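Local coordinates for bifunctional protein PutA (Bdellovibrio bacteriovorus, PDB 5UR2) that probably oxidises proline to glutamate in two steps, using a flavin-dependent proline dehydrogenase and an NAD-dependent L-glutamate gamma-semialdehyde dehydrogenase joined in one chain, at residues B[162-170]-B[224-234]; B[253-263]-B[286-297]. One frame throughout, in Å; residues are numbered along the deposited sequence.

Contact 1: B[162-170]-B[224-234]; sequences YMELVTWLA and PVFRLGMEKGV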
loop_
_atom_site.group_PDB
_atom_site.type_symbol
_atom_site.label_atom_id
_atom_site.label_comp_id
_atom_site.label_asym_id
_atom_site.label_seq_id
_atom_site.Cartn_x
_atom_site.Cartn_y
_atom_site.Cartn_z
ATOM N N TYR B 162 13.746 56.671 -0.057
ATOM C CA TYR B 162 15.135 56.843 0.358
ATOM C C TYR B 162 15.689 58.195 -0.065
ATOM O O TYR B 162 16.339 58.876 0.740
ATOM C CB TYR B 162 15.993 55.707 -0.187
ATOM C CG TYR B 162 16.044 54.612 0.829
ATOM C CD1 TYR B 162 17.004 54.620 1.827
ATOM C CD2 TYR B 162 15.082 53.621 0.851
ATOM C CE1 TYR B 162 17.026 53.649 2.795
ATOM C CE2 TYR B 162 15.097 52.653 1.820
ATOM C CZ TYR B 162 16.072 52.664 2.785
ATOM O OH TYR B 162 16.086 51.688 3.752
ATOM N N MET B 163 15.401 58.623 -1.299
ATOM C CA MET B 163 15.862 59.938 -1.742
ATOM C C MET B 163 15.337 61.036 -0.823
ATOM O O MET B 163 16.079 61.948 -0.454
ATOM C CB MET B 163 15.430 60.200 -3.186
ATOM C CG MET B 163 15.988 59.240 -4.255
ATOM S SD MET B 163 17.783 59.312 -4.493
ATOM C CE MET B 163 17.987 60.820 -5.438
ATOM N N GLU B 164 14.058 60.962 -0.439
ATOM C CA GLU B 164 13.507 61.964 0.469
ATOM C C GLU B 164 14.124 61.849 1.856
ATOM O O GLU B 164 14.418 62.868 2.491
ATOM C CB GLU B 164 11.987 61.830 0.558
ATOM C CG GLU B 164 11.243 62.277 -0.685
ATOM C CD GLU B 164 9.872 61.629 -0.801
ATOM O OE1 GLU B 164 9.441 60.985 0.182
ATOM O OE2 GLU B 164 9.233 61.756 -1.875
ATOM N N LEU B 165 14.324 60.618 2.346
ATOM C CA LEU B 165 14.908 60.431 3.672
ATOM C C LEU B 165 16.295 61.049 3.752
ATOM O O LEU B 165 16.599 61.783 4.699
ATOM C CB LEU B 165 14.973 58.948 4.043
ATOM C CG LEU B 165 15.725 58.669 5.358
ATOM C CD1 LEU B 165 14.983 59.256 6.543
ATOM C CD2 LEU B 165 15.948 57.184 5.583
ATOM N N VAL B 166 17.149 60.762 2.765
ATOM C CA VAL B 166 18.528 61.246 2.807
ATOM C C VAL B 166 18.567 62.772 2.760
ATOM O O VAL B 166 19.291 63.412 3.528
ATOM C CB VAL B 166 19.352 60.625 1.667
ATOM C CG1 VAL B 166 20.692 61.330 1.539
ATOM C CG2 VAL B 166 19.541 59.149 1.917
ATOM N N THR B 167 17.787 63.377 1.859
ATOM C CA THR B 167 17.793 64.835 1.745
ATOM C C THR B 167 17.302 65.474 3.037
ATOM O O THR B 167 17.923 66.401 3.569
ATOM C CB THR B 167 16.944 65.279 0.548
ATOM O OG1 THR B 167 17.501 64.750 -0.663
ATOM C CG2 THR B 167 16.901 66.815 0.439
ATOM N N TRP B 168 16.198 64.961 3.573
ATOM C CA TRP B 168 15.563 65.569 4.737
ATOM C C TRP B 168 16.381 65.371 6.020
ATOM O O TRP B 168 16.481 66.290 6.841
ATOM C CB TRP B 168 14.153 64.996 4.865
ATOM C CG TRP B 168 13.466 65.332 6.107
ATOM C CD1 TRP B 168 12.727 66.447 6.356
ATOM C CD2 TRP B 168 13.414 64.534 7.288
ATOM N NE1 TRP B 168 12.221 66.398 7.629
ATOM C CE2 TRP B 168 12.628 65.233 8.226
ATOM C CE3 TRP B 168 13.952 63.291 7.646
ATOM C CZ2 TRP B 168 12.370 64.737 9.506
ATOM C CZ3 TRP B 168 13.702 62.800 8.916
ATOM C CH2 TRP B 168 12.916 63.523 9.834
ATOM N N LEU B 169 16.956 64.177 6.230
ATOM C CA LEU B 169 17.769 63.952 7.430
ATOM C C LEU B 169 19.080 64.733 7.381
ATOM O O LEU B 169 19.513 65.293 8.399
ATOM C CB LEU B 169 18.045 62.465 7.633
ATOM C CG LEU B 169 17.396 61.835 8.860
ATOM C CD1 LEU B 169 17.873 60.398 9.055
ATOM C CD2 LEU B 169 17.709 62.678 10.085
ATOM N N ALA B 170 19.742 64.761 6.222
ATOM C CA ALA B 170 20.939 65.589 6.100
ATOM C C ALA B 170 20.619 67.052 6.398
ATOM O O ALA B 170 21.374 67.730 7.111
ATOM C CB ALA B 170 21.553 65.448 4.703
ATOM N N PRO B 224 21.628 56.512 -7.835
ATOM C CA PRO B 224 21.195 57.838 -7.341
ATOM C C PRO B 224 21.160 57.934 -5.823
ATOM O O PRO B 224 21.378 59.027 -5.282
ATOM C CB PRO B 224 19.787 58.001 -7.930
ATOM C CG PRO B 224 19.651 56.924 -8.965
ATOM C CD PRO B 224 20.547 55.820 -8.559
ATOM N N VAL B 225 20.872 56.825 -5.122
ATOM C CA VAL B 225 20.877 56.845 -3.659
ATOM C C VAL B 225 22.300 57.014 -3.146
ATOM O O VAL B 225 22.565 57.826 -2.248
ATOM C CB VAL B 225 20.237 55.570 -3.076
ATOM C CG1 VAL B 225 20.216 55.652 -1.551
ATOM C CG2 VAL B 225 18.859 55.345 -3.628
ATOM N N PHE B 226 23.233 56.222 -3.680
ATOM C CA PHE B 226 24.632 56.392 -3.306
ATOM C C PHE B 226 25.124 57.787 -3.662
ATOM O O PHE B 226 25.876 58.400 -2.898
ATOM C CB PHE B 226 25.504 55.339 -3.978
ATOM C CG PHE B 226 25.579 54.043 -3.230
ATOM C CD1 PHE B 226 24.442 53.475 -2.681
ATOM C CD2 PHE B 226 26.794 53.398 -3.063
ATOM C CE1 PHE B 226 24.511 52.276 -1.981
ATOM C CE2 PHE B 226 26.874 52.197 -2.361
ATOM C CZ PHE B 226 25.728 51.636 -1.826
ATOM N N ARG B 227 24.693 58.319 -4.808
ATOM C CA ARG B 227 25.163 59.640 -5.217
ATOM C C ARG B 227 24.645 60.723 -4.279
ATOM O O ARG B 227 25.415 61.565 -3.799
ATOM C CB ARG B 227 24.744 59.935 -6.660
ATOM C CG ARG B 227 25.102 61.365 -7.090
ATOM C CD ARG B 227 24.654 61.704 -8.508
ATOM N NE ARG B 227 25.257 60.822 -9.503
ATOM C CZ ARG B 227 24.567 60.056 -10.343
ATOM N NH1 ARG B 227 23.237 60.066 -10.310
ATOM N NH2 ARG B 227 25.205 59.291 -11.221
ATOM N N LEU B 228 23.336 60.717 -4.007
ATOM C CA LEU B 228 22.772 61.717 -3.109
ATOM C C LEU B 228 23.415 61.645 -1.730
ATOM O O LEU B 228 23.721 62.681 -1.126
ATOM C CB LEU B 228 21.256 61.541 -3.011
ATOM C CG LEU B 228 20.556 62.525 -2.076
ATOM C CD1 LEU B 228 20.742 63.936 -2.615
ATOM C CD2 LEU B 228 19.071 62.198 -1.969
ATOM N N GLY B 229 23.613 60.432 -1.202
ATOM C CA GLY B 229 24.284 60.308 0.083
ATOM C C GLY B 229 25.671 60.923 0.070
ATOM O O GLY B 229 26.042 61.686 0.971
ATOM N N MET B 230 26.456 60.596 -0.958
ATOM C CA MET B 230 27.791 61.160 -1.077
ATOM C C MET B 230 27.724 62.677 -1.119
ATOM O O MET B 230 28.472 63.362 -0.413
ATOM C CB MET B 230 28.473 60.616 -2.330
ATOM C CG MET B 230 29.903 61.110 -2.534
ATOM S SD MET B 230 30.689 60.395 -4.007
ATOM C CE MET B 230 29.619 61.060 -5.283
ATOM N N GLU B 231 26.797 63.220 -1.906
ATOM C CA GLU B 231 26.714 64.669 -2.013
ATOM C C GLU B 231 26.366 65.308 -0.674
ATOM O O GLU B 231 26.892 66.372 -0.344
ATOM C CB GLU B 231 25.688 65.057 -3.084
ATOM C CG GLU B 231 26.150 64.755 -4.499
ATOM C CD GLU B 231 25.040 64.833 -5.524
ATOM O OE1 GLU B 231 23.871 64.999 -5.128
ATOM O OE2 GLU B 231 25.337 64.710 -6.733
ATOM N N LYS B 232 25.565 64.641 0.145
ATOM C CA LYS B 232 25.133 65.223 1.407
ATOM C C LYS B 232 26.033 64.858 2.578
ATOM O O LYS B 232 25.720 65.237 3.710
ATOM C CB LYS B 232 23.692 64.804 1.721
ATOM C CG LYS B 232 22.638 65.219 0.690
ATOM C CD LYS B 232 22.591 66.730 0.455
ATOM C CE LYS B 232 21.303 67.101 -0.303
ATOM N NZ LYS B 232 21.210 68.542 -0.675
ATOM N N GLY B 233 27.129 64.137 2.347
ATOM C CA GLY B 233 27.959 63.714 3.462
ATOM C C GLY B 233 27.302 62.648 4.313
ATOM O O GLY B 233 27.569 62.554 5.517
ATOM N N VAL B 234 26.424 61.869 3.718
ATOM C CA VAL B 234 25.660 60.848 4.412
ATOM C C VAL B 234 26.345 59.503 4.214
ATOM O O VAL B 234 26.889 59.220 3.141
ATOM C CB VAL B 234 24.208 60.854 3.889
ATOM C CG1 VAL B 234 23.449 59.590 4.269
ATOM C CG2 VAL B 234 23.493 62.112 4.397
#
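Val166 faces Gly229 where helices 162-170 and 224-232 run side by side in the same direction. Their axes approach to 9.7 Å, with 4° between their directions. The CA atoms of Val166 and Gly229 are 6.4 Å apart, and the glycine adds no side chain to the gap. Leu228 packs among Met163, Val166 and Thr167. Leu228 CG lies 3.8 Å from Val166 CG1, and the two side chains lie alongside, pointing opposite ways. Leu228 CD2 reaches Thr167 OG1 at 3.3 Å, the threonine standing crosswise to it. That hydroxyl is bonded back to Met163 O (Thr167 OG1 to Met163 O 3.1 Å), on the opposite face of the carbonyl from Thr167 N. Met163 bends at chi2 and chi3, which carries SD to 3.7 Å from Pro224 O and CE against Leu228 CD2. At the C-terminal end, Ala170 CB packs on Lys232 CB at 3.7 Å and on Val234 CG2 at 3.9 Å. Gly233, with positive phi, closes helix 211-232 in a Schellman motif and turns the chain toward strand 235-238. These are successive parallel outer helices of the proline dehydrogenase beta/alpha barrel.

Contact 2: B[253-263]-B[286-297]; sequences FTELINEPEFK and LTEFAQKRGTPF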
loop_
_atom_site.group_PDB
_atom_site.type_symbol
_atom_site.label_atom_id
_atom_site.label_comp_id
_atom_site.label_asym_id
_atom_site.label_seq_id
_atom_site.Cartn_x
_atom_site.Cartn_y
_atom_site.Cartn_z
ATOM N N PHE B 253 27.569 45.941 -5.264
ATOM C CA PHE B 253 28.196 46.913 -4.372
ATOM C C PHE B 253 29.600 47.284 -4.825
ATOM O O PHE B 253 29.948 48.469 -4.905
ATOM C CB PHE B 253 28.227 46.359 -2.948
ATOM C CG PHE B 253 28.922 47.251 -1.976
ATOM C CD1 PHE B 253 28.271 48.359 -1.443
ATOM C CD2 PHE B 253 30.223 46.967 -1.561
ATOM C CE1 PHE B 253 28.914 49.183 -0.521
ATOM C CE2 PHE B 253 30.865 47.784 -0.653
ATOM C CZ PHE B 253 30.213 48.895 -0.132
ATOM N N THR B 254 30.434 46.281 -5.075
ATOM C CA THR B 254 31.833 46.557 -5.370
ATOM C C THR B 254 31.988 47.259 -6.717
ATOM O O THR B 254 32.808 48.171 -6.848
ATOM C CB THR B 254 32.655 45.262 -5.322
ATOM O OG1 THR B 254 32.040 44.254 -6.142
ATOM C CG2 THR B 254 32.780 44.758 -3.894
ATOM N N GLU B 255 31.217 46.854 -7.728
ATOM C CA GLU B 255 31.311 47.539 -9.012
ATOM C C GLU B 255 30.823 48.975 -8.891
ATOM O O GLU B 255 31.407 49.887 -9.488
ATOM C CB GLU B 255 30.522 46.784 -10.086
ATOM C CG GLU B 255 31.112 45.408 -10.489
ATOM C CD GLU B 255 30.233 44.694 -11.529
ATOM O OE1 GLU B 255 29.402 45.375 -12.155
ATOM O OE2 GLU B 255 30.377 43.477 -11.744
ATOM N N LEU B 256 29.761 49.192 -8.109
ATOM C CA LEU B 256 29.190 50.526 -7.965
ATOM C C LEU B 256 30.185 51.494 -7.321
ATOM O O LEU B 256 30.426 52.588 -7.848
ATOM C CB LEU B 256 27.888 50.450 -7.165
ATOM C CG LEU B 256 27.035 51.715 -7.132
ATOM C CD1 LEU B 256 26.657 52.165 -8.552
ATOM C CD2 LEU B 256 25.781 51.474 -6.288
ATOM N N ILE B 257 30.758 51.122 -6.168
ATOM C CA ILE B 257 31.632 52.044 -5.440
ATOM C C ILE B 257 33.028 52.133 -6.035
ATOM O O ILE B 257 33.839 52.939 -5.555
ATOM C CB ILE B 257 31.786 51.711 -3.937
ATOM C CG1 ILE B 257 32.678 50.489 -3.717
ATOM C CG2 ILE B 257 30.411 51.484 -3.255
ATOM C CD1 ILE B 257 33.156 50.350 -2.249
ATOM N N ASN B 258 33.341 51.334 -7.054
ATOM C CA ASN B 258 34.581 51.488 -7.805
ATOM C C ASN B 258 34.425 52.356 -9.049
ATOM O O ASN B 258 35.415 52.571 -9.756
ATOM C CB ASN B 258 35.169 50.128 -8.207
ATOM C CG ASN B 258 36.675 50.208 -8.483
ATOM O OD1 ASN B 258 37.416 50.873 -7.752
ATOM N ND2 ASN B 258 37.130 49.533 -9.535
ATOM N N GLU B 259 33.215 52.837 -9.342
ATOM C CA GLU B 259 33.014 53.737 -10.469
ATOM C C GLU B 259 33.680 55.097 -10.210
ATOM O O GLU B 259 33.822 55.519 -9.057
ATOM C CB GLU B 259 31.521 53.920 -10.754
ATOM C CG GLU B 259 30.815 52.623 -11.161
ATOM C CD GLU B 259 29.309 52.798 -11.338
ATOM O OE1 GLU B 259 28.799 53.932 -11.137
ATOM O OE2 GLU B 259 28.636 51.791 -11.667
ATOM N N PRO B 260 34.109 55.797 -11.277
ATOM C CA PRO B 260 34.866 57.053 -11.093
ATOM C C PRO B 260 34.269 58.040 -10.093
ATOM O O PRO B 260 34.987 58.562 -9.230
ATOM C CB PRO B 260 34.879 57.639 -12.514
ATOM C CG PRO B 260 34.850 56.459 -13.406
ATOM C CD PRO B 260 33.990 55.430 -12.706
ATOM N N GLU B 261 32.964 58.290 -10.166
ATOM C CA GLU B 261 32.372 59.304 -9.298
ATOM C C GLU B 261 32.332 58.872 -7.836
ATOM O O GLU B 261 32.113 59.719 -6.971
ATOM C CB GLU B 261 30.962 59.653 -9.788
ATOM C CG GLU B 261 29.910 58.571 -9.502
ATOM C CD GLU B 261 28.501 58.970 -9.940
ATOM O OE1 GLU B 261 28.030 60.063 -9.561
ATOM O OE2 GLU B 261 27.859 58.174 -10.662
ATOM N N PHE B 262 32.517 57.576 -7.537
ATOM C CA PHE B 262 32.412 57.086 -6.166
ATOM C C PHE B 262 33.718 56.607 -5.548
ATOM O O PHE B 262 33.769 56.437 -4.325
ATOM C CB PHE B 262 31.421 55.908 -6.086
ATOM C CG PHE B 262 30.020 56.247 -6.493
ATOM C CD1 PHE B 262 29.295 57.214 -5.813
ATOM C CD2 PHE B 262 29.423 55.593 -7.555
ATOM C CE1 PHE B 262 27.992 57.515 -6.181
ATOM C CE2 PHE B 262 28.126 55.896 -7.937
ATOM C CZ PHE B 262 27.405 56.856 -7.243
ATOM N N LYS B 263 34.767 56.372 -6.341
ATOM C CA LYS B 263 35.887 55.584 -5.828
ATOM C C LYS B 263 36.662 56.277 -4.711
ATOM O O LYS B 263 37.548 55.647 -4.130
ATOM C CB LYS B 263 36.815 55.139 -6.969
ATOM C CG LYS B 263 37.679 56.197 -7.631
ATOM C CD LYS B 263 38.238 55.643 -8.950
ATOM C CE LYS B 263 38.540 54.147 -8.849
ATOM N NZ LYS B 263 38.776 53.516 -10.181
ATOM N N LEU B 286 36.881 41.014 -0.353
ATOM C CA LEU B 286 36.573 42.439 -0.204
ATOM C C LEU B 286 37.785 43.248 0.256
ATOM O O LEU B 286 37.900 44.433 -0.085
ATOM C CB LEU B 286 35.412 42.627 0.767
ATOM C CG LEU B 286 34.011 42.288 0.235
ATOM C CD1 LEU B 286 33.014 42.176 1.394
ATOM C CD2 LEU B 286 33.564 43.368 -0.723
ATOM N N THR B 287 38.683 42.656 1.054
ATOM C CA THR B 287 39.878 43.388 1.478
ATOM C C THR B 287 40.815 43.648 0.297
ATOM O O THR B 287 41.305 44.772 0.124
ATOM C CB THR B 287 40.614 42.624 2.593
ATOM O OG1 THR B 287 39.746 42.458 3.723
ATOM C CG2 THR B 287 41.849 43.393 3.057
ATOM N N GLU B 288 41.058 42.631 -0.538
ATOM C CA GLU B 288 41.855 42.848 -1.745
ATOM C C GLU B 288 41.238 43.935 -2.605
ATOM O O GLU B 288 41.942 44.818 -3.103
ATOM C CB GLU B 288 41.965 41.554 -2.563
ATOM C CG GLU B 288 42.656 40.424 -1.839
ATOM C CD GLU B 288 44.059 40.808 -1.381
ATOM O OE1 GLU B 288 44.962 40.870 -2.247
ATOM O OE2 GLU B 288 44.247 41.066 -0.164
ATOM N N PHE B 289 39.915 43.902 -2.751
ATOM C CA PHE B 289 39.230 44.910 -3.543
ATOM C C PHE B 289 39.390 46.303 -2.938
ATOM O O PHE B 289 39.654 47.271 -3.663
ATOM C CB PHE B 289 37.751 44.532 -3.677
ATOM C CG PHE B 289 36.915 45.635 -4.189
ATOM C CD1 PHE B 289 36.952 45.974 -5.524
ATOM C CD2 PHE B 289 36.116 46.362 -3.330
ATOM C CE1 PHE B 289 36.188 47.012 -5.994
ATOM C CE2 PHE B 289 35.351 47.394 -3.796
ATOM C CZ PHE B 289 35.388 47.723 -5.127
ATOM N N ALA B 290 39.283 46.419 -1.607
ATOM C CA ALA B 290 39.459 47.719 -0.960
ATOM C C ALA B 290 40.837 48.292 -1.259
ATOM O O ALA B 290 40.989 49.502 -1.474
ATOM C CB ALA B 290 39.252 47.602 0.553
ATOM N N GLN B 291 41.850 47.435 -1.290
ATOM C CA GLN B 291 43.186 47.905 -1.618
ATOM C C GLN B 291 43.250 48.369 -3.070
ATOM O O GLN B 291 43.696 49.483 -3.359
ATOM C CB GLN B 291 44.197 46.797 -1.347
ATOM C CG GLN B 291 45.628 47.280 -1.356
ATOM C CD GLN B 291 46.609 46.144 -1.514
ATOM O OE1 GLN B 291 46.228 45.024 -1.861
ATOM N NE2 GLN B 291 47.886 46.426 -1.259
ATOM N N LYS B 292 42.750 47.545 -3.990
ATOM C CA LYS B 292 42.738 47.924 -5.398
ATOM C C LYS B 292 41.924 49.196 -5.610
ATOM O O LYS B 292 42.309 50.066 -6.404
ATOM C CB LYS B 292 42.175 46.765 -6.231
ATOM C CG LYS B 292 41.806 47.114 -7.665
ATOM C CD LYS B 292 41.077 45.942 -8.334
ATOM N N ARG B 293 40.813 49.336 -4.884
ATOM C CA ARG B 293 39.998 50.539 -5.010
ATOM C C ARG B 293 40.794 51.783 -4.636
ATOM O O ARG B 293 40.659 52.830 -5.278
ATOM C CB ARG B 293 38.743 50.413 -4.144
ATOM C CG ARG B 293 37.861 51.654 -4.153
ATOM C CD ARG B 293 36.584 51.399 -3.382
ATOM N NE ARG B 293 35.603 52.476 -3.484
ATOM C CZ ARG B 293 35.269 53.284 -2.479
ATOM N NH1 ARG B 293 35.838 53.156 -1.282
ATOM N NH2 ARG B 293 34.350 54.218 -2.663
ATOM N N GLY B 294 41.662 51.674 -3.629
ATOM C CA GLY B 294 42.489 52.787 -3.206
ATOM C C GLY B 294 41.844 53.750 -2.236
ATOM O O GLY B 294 42.438 54.787 -1.936
ATOM N N THR B 295 40.641 53.450 -1.751
ATOM C CA THR B 295 39.939 54.241 -0.780
ATOM C C THR B 295 39.180 53.238 0.078
ATOM O O THR B 295 38.538 52.327 -0.468
ATOM C CB THR B 295 38.982 55.246 -1.421
ATOM O OG1 THR B 295 39.731 56.207 -2.189
ATOM C CG2 THR B 295 38.119 55.943 -0.364
ATOM N N PRO B 296 39.249 53.350 1.394
ATOM C CA PRO B 296 38.536 52.390 2.239
ATOM C C PRO B 296 37.023 52.507 2.088
ATOM O O PRO B 296 36.477 53.515 1.637
ATOM C CB PRO B 296 38.991 52.755 3.657
ATOM C CG PRO B 296 40.314 53.511 3.443
ATOM C CD PRO B 296 40.122 54.254 2.165
ATOM N N PHE B 297 36.353 51.412 2.433
ATOM C CA PHE B 297 34.924 51.398 2.701
ATOM C C PHE B 297 34.711 50.529 3.938
ATOM O O PHE B 297 35.657 49.951 4.477
ATOM C CB PHE B 297 34.139 50.892 1.486
ATOM C CG PHE B 297 34.489 49.495 1.092
ATOM C CD1 PHE B 297 35.544 49.243 0.230
ATOM C CD2 PHE B 297 33.769 48.418 1.602
ATOM C CE1 PHE B 297 35.868 47.942 -0.124
ATOM C CE2 PHE B 297 34.099 47.111 1.256
ATOM C CZ PHE B 297 35.147 46.873 0.392
#
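Ile257 O, near the C-terminal end of helix 246-257, is gripped by the guanidinium of Arg293. The NE bond is the stronger, 2.8 Å from Arg293 NE to Ile257 O with an N-H...O angle of 159°. NH2 adds a weak bond to the same oxygen. Ile257 O lies in the guanidinium plane, whereas NE sits above the plane of the carbonyl. The arginine chain is extended from CG to NE and spans the gap between the segments. Across the group, Arg293 NH1 bonds to Thr295 O at 2.9 Å and more weakly to Pro296 O, tying it to the turn after its own helix. NH2 also bonds to Tyr265 O. Backbone carbonyls from both segments thus fix the rotation of this buried cation. Ile257 CD1 lies over one guanidinium face, 3.5 Å from Arg293 NE, and Lys263 O lies over the opposite face.

Toward the start of helix 253-257 the contact is apolar. Ile257 CG1 stands between its backbone N and carbonyl carbon, which brings Ile257 CD1 to 3.6 Å from Phe297 CD1. CD1 also meets the edge of the Phe289 ring. Thr254 CB sits over a face of that ring in a CH-pi contact, 3.7 Å from Phe289 CZ, while Thr254 CG2 touches Leu286 CD2 at 3.5 Å. Phe253 turns its edge to the face of Phe297 in an offset edge-to-face pair, planes at 67°.

Helices 253-257 and 286-293 run nearly parallel, 8° apart, as neighbouring outer helices of the barrel. Strand 268-273 packs against both: Phe253 and Phe297 touch Ile270, and Leu286 touches Ile272. Helix 211-232 flanks helix 246-257, with Ile257 against Phe226.

In the fold
Both contacts belong to the eight-stranded parallel barrel of the proline dehydrogenase region, and their centres are about 19 Å apart. They come in series along the chain. Contact 1 joins helices 152-173 and 211-232, and contact 2 joins helices 246-257 and 279-293. Strands 194-197, 235-238 and 268-273 follow the first three of these helices in turn, as in a repeated beta/alpha path round a barrel. The two contacts also meet directly. Arg227 NE forms a salt bridge with Glu261 OE1 at 2.9 Å, and Met230 CE packs on Glu261 O. Four consecutive outer helices are therefore linked into one continuous part of the outer helical layer of the barrel that holds the modified flavin.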